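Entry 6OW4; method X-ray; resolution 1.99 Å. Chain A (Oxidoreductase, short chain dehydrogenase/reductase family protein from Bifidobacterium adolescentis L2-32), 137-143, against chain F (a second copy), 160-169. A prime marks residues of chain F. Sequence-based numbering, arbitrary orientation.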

# COMPACT_ATOMS: atom_id res chain seq x y z
N ASP A 137 -5.67 -6.83 -22.39
CA ASP A 137 -5.60 -8.03 -21.52
C ASP A 137 -4.16 -8.57 -21.54
O ASP A 137 -3.25 -7.79 -21.86
CB ASP A 137 -6.66 -9.06 -21.94
CG ASP A 137 -6.57 -9.49 -23.40
OD1 ASP A 137 -5.45 -9.58 -23.92
OD2 ASP A 137 -7.64 -9.72 -24.00
N GLN A 138 -3.97 -9.85 -21.17
CA GLN A 138 -2.65 -10.53 -21.16
C GLN A 138 -2.05 -10.53 -22.57
O GLN A 138 -0.81 -10.43 -22.69
CB GLN A 138 -2.76 -11.96 -20.60
CG GLN A 138 -3.51 -12.95 -21.48
CD GLN A 138 -5.01 -12.78 -21.44
OE1 GLN A 138 -5.57 -12.15 -20.56
NE2 GLN A 138 -5.68 -13.36 -22.43
N ASP A 139 -2.89 -10.62 -23.61
CA ASP A 139 -2.48 -10.65 -25.04
C ASP A 139 -2.63 -9.25 -25.65
O ASP A 139 -3.06 -9.16 -26.82
CB ASP A 139 -3.29 -11.70 -25.80
CG ASP A 139 -2.90 -13.12 -25.43
OD1 ASP A 139 -1.71 -13.45 -25.55
OD2 ASP A 139 -3.80 -13.88 -25.01
N ALA A 140 -2.27 -8.21 -24.90
CA ALA A 140 -2.22 -6.81 -25.39
C ALA A 140 -1.19 -6.72 -26.52
O ALA A 140 -0.03 -7.11 -26.29
CB ALA A 140 -1.88 -5.87 -24.26
N THR A 141 -1.62 -6.27 -27.70
CA THR A 141 -0.76 -6.08 -28.90
C THR A 141 0.10 -4.83 -28.71
O THR A 141 -0.22 -4.02 -27.81
CB THR A 141 -1.59 -6.01 -30.18
OG1 THR A 141 -2.43 -4.85 -30.10
CG2 THR A 141 -2.44 -7.24 -30.41
N GLU A 142 1.14 -4.68 -29.54
CA GLU A 142 2.07 -3.52 -29.52
C GLU A 142 1.26 -2.22 -29.61
O GLU A 142 1.59 -1.27 -28.89
CB GLU A 142 3.06 -3.60 -30.68
CG GLU A 142 4.03 -4.76 -30.57
CD GLU A 142 5.07 -4.62 -29.47
OE1 GLU A 142 5.18 -3.52 -28.89
OE2 GLU A 142 5.76 -5.62 -29.20
N GLU A 143 0.23 -2.22 -30.46
CA GLU A 143 -0.64 -1.05 -30.75
C GLU A 143 -1.42 -0.69 -29.48
O GLU A 143 -1.34 0.48 -29.06
CB GLU A 143 -1.59 -1.36 -31.90
CG GLU A 143 -0.90 -1.54 -33.25
CD GLU A 143 -0.14 -2.84 -33.44
OE1 GLU A 143 -0.62 -3.89 -32.94
OE2 GLU A 143 0.93 -2.81 -34.07
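Chain F (160-169) GRIAHEIMRE

The contact between the two copies is small and largely electrostatic: one face of a chain F helix lies against a turn of chain A and is fastened by two arginine-carboxylate salt bridges, with 285 Å² buried on both sides together.

Chain F is helical throughout residues 160-169, and the helix runs on beyond both ends of the stretch. Chain A is mostly irregular here. Asp137 to Ala140 form a type I beta turn, closed by a weak backbone hydrogen bond from Ala140 N to Asp137 O (3.2 Å) and supported by Asp139 N donating to Asp137 OD1 (2.8 Å). Thr141 then takes the N-cap position of the helix that begins at Glu142. The backbones stay well apart, the nearest CA atoms being those of Asp139 and Arg161′ at 7.7 Å, so the contact is made by chain F side chains meeting side chains and backbone oxygens of chain A. Arg161′, His164′ and Arg168′, spaced three and four residues apart and therefore on the same side of the helix, all direct their CA-to-CB bonds toward chain A.

As the helix advances from Arg161′ to Arg168′, its partners on chain A step back from Glu142 to Asp139, so the order of partners is reversed between the chains, although their backbones cross obliquely. At the Arg168′ end the salt bridge is two-pronged: NH2 of Arg168′ donates to OD1 of Asp139 (2.8 Å) and NH1 of Arg168′ to OD2 of Asp139 (3.0 Å). The carboxylate meets the guanidinium at its edge, near its plane, where the N-H groups point. Both partners are also held from within their own chains. Arg168′ NE donates to His164′ O (3.1 Å), while Gln138 NE2 donates to Asp139 OD2 (3.2 Å). Gln138 CG packs 3.5 Å from Arg168′ NH1.

In the middle, the edge of the buried His164′ ring faces the turn, its CE1 lying 3.5 Å from Gln138 O. A water donates to both Asp139 OD1 and Glu165′ OE2, each at 2.7 Å, and so bridges two carboxylates, the like charge of which would disfavour direct contact.

At the other end Arg161′ extends past Ala140, its CD 3.8 Å from Ala140 O, to reach Glu142. There Arg161′ NH1 donates to Glu142 OE2 (2.8 Å), and Arg161′ NH2 adds a weak bond to the same oxygen, Glu142 OE2 (3.3 Å). Within the helix, Arg161′ NE forms a salt bridge with Glu165′ OE2 (3.1 Å), whose hydrogen bond is weak.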

# COMPACT_ATOMS: atom_id res chain seq x y z
N GLY F 160 8.55 -9.61 -21.31
CA GLY F 160 7.59 -10.32 -20.45
C GLY F 160 6.55 -11.07 -21.28
O GLY F 160 6.20 -12.20 -20.89
N ARG F 161 6.10 -10.48 -22.39
CA ARG F 161 5.01 -11.03 -23.24
C ARG F 161 5.47 -12.33 -23.91
O ARG F 161 4.73 -13.33 -23.84
CB ARG F 161 4.55 -10.00 -24.29
CG ARG F 161 3.22 -10.34 -24.94
CD ARG F 161 2.94 -9.51 -26.18
NE ARG F 161 4.01 -9.64 -27.16
CZ ARG F 161 4.69 -8.62 -27.71
NH1 ARG F 161 4.41 -7.37 -27.41
NH2 ARG F 161 5.65 -8.88 -28.58
N ILE F 162 6.66 -12.31 -24.54
CA ILE F 162 7.21 -13.49 -25.28
C ILE F 162 7.44 -14.65 -24.30
O ILE F 162 7.31 -15.81 -24.73
CB ILE F 162 8.48 -13.13 -26.08
CG1 ILE F 162 9.65 -12.70 -25.18
CG2 ILE F 162 8.17 -12.09 -27.14
CD1 ILE F 162 11.00 -12.79 -25.86
N ALA F 163 7.75 -14.34 -23.04
CA ALA F 163 8.00 -15.33 -21.96
C ALA F 163 6.72 -16.15 -21.71
O ALA F 163 6.79 -17.40 -21.82
CB ALA F 163 8.47 -14.64 -20.71
N HIS F 164 5.61 -15.49 -21.40
CA HIS F 164 4.31 -16.15 -21.07
C HIS F 164 3.61 -16.61 -22.35
O HIS F 164 2.73 -17.49 -22.25
CB HIS F 164 3.44 -15.26 -20.16
CG HIS F 164 2.87 -14.05 -20.80
ND1 HIS F 164 1.90 -14.11 -21.78
CD2 HIS F 164 3.09 -12.73 -20.57
CE1 HIS F 164 1.56 -12.89 -22.15
NE2 HIS F 164 2.28 -12.03 -21.42
N GLU F 165 4.00 -16.06 -23.51
CA GLU F 165 3.55 -16.54 -24.85
C GLU F 165 4.08 -17.96 -25.07
O GLU F 165 3.27 -18.85 -25.41
CB GLU F 165 4.02 -15.60 -25.96
CG GLU F 165 3.05 -14.47 -26.25
CD GLU F 165 3.53 -13.43 -27.25
OE1 GLU F 165 4.67 -13.57 -27.74
OE2 GLU F 165 2.77 -12.48 -27.53
N ILE F 166 5.39 -18.16 -24.89
CA ILE F 166 6.09 -19.48 -25.05
C ILE F 166 5.44 -20.51 -24.13
O ILE F 166 5.15 -21.63 -24.59
CB ILE F 166 7.60 -19.34 -24.78
CG1 ILE F 166 8.31 -18.56 -25.90
CG2 ILE F 166 8.25 -20.70 -24.57
CD1 ILE F 166 9.63 -17.95 -25.49
N MET F 167 5.22 -20.13 -22.86
CA MET F 167 4.70 -21.02 -21.78
C MET F 167 3.35 -21.61 -22.20
O MET F 167 3.21 -22.85 -22.16
CB MET F 167 4.53 -20.24 -20.47
CG MET F 167 5.85 -19.92 -19.80
SD MET F 167 5.67 -18.72 -18.47
CE MET F 167 7.38 -18.45 -18.02
N ARG F 168 2.40 -20.76 -22.58
CA ARG F 168 1.03 -21.16 -22.99
C ARG F 168 1.10 -21.96 -24.30
O ARG F 168 0.43 -23.01 -24.38
CB ARG F 168 0.13 -19.93 -23.13
CG ARG F 168 -0.15 -19.23 -21.82
CD ARG F 168 -1.03 -18.01 -22.02
NE ARG F 168 -0.33 -16.94 -22.69
CZ ARG F 168 -0.90 -15.88 -23.25
NH1 ARG F 168 -2.22 -15.74 -23.22
NH2 ARG F 168 -0.16 -14.96 -23.84
N GLU F 169 1.90 -21.50 -25.26
CA GLU F 169 2.11 -22.16 -26.58
C GLU F 169 2.71 -23.56 -26.37
O GLU F 169 2.37 -24.45 -27.17
CB GLU F 169 3.01 -21.30 -27.47
CG GLU F 169 2.29 -20.11 -28.08
CD GLU F 169 3.20 -19.06 -28.70
OE1 GLU F 169 4.39 -19.35 -28.91
OE2 GLU F 169 2.70 -17.95 -28.97
O HOH W 1 0.36 -11.99 -26.48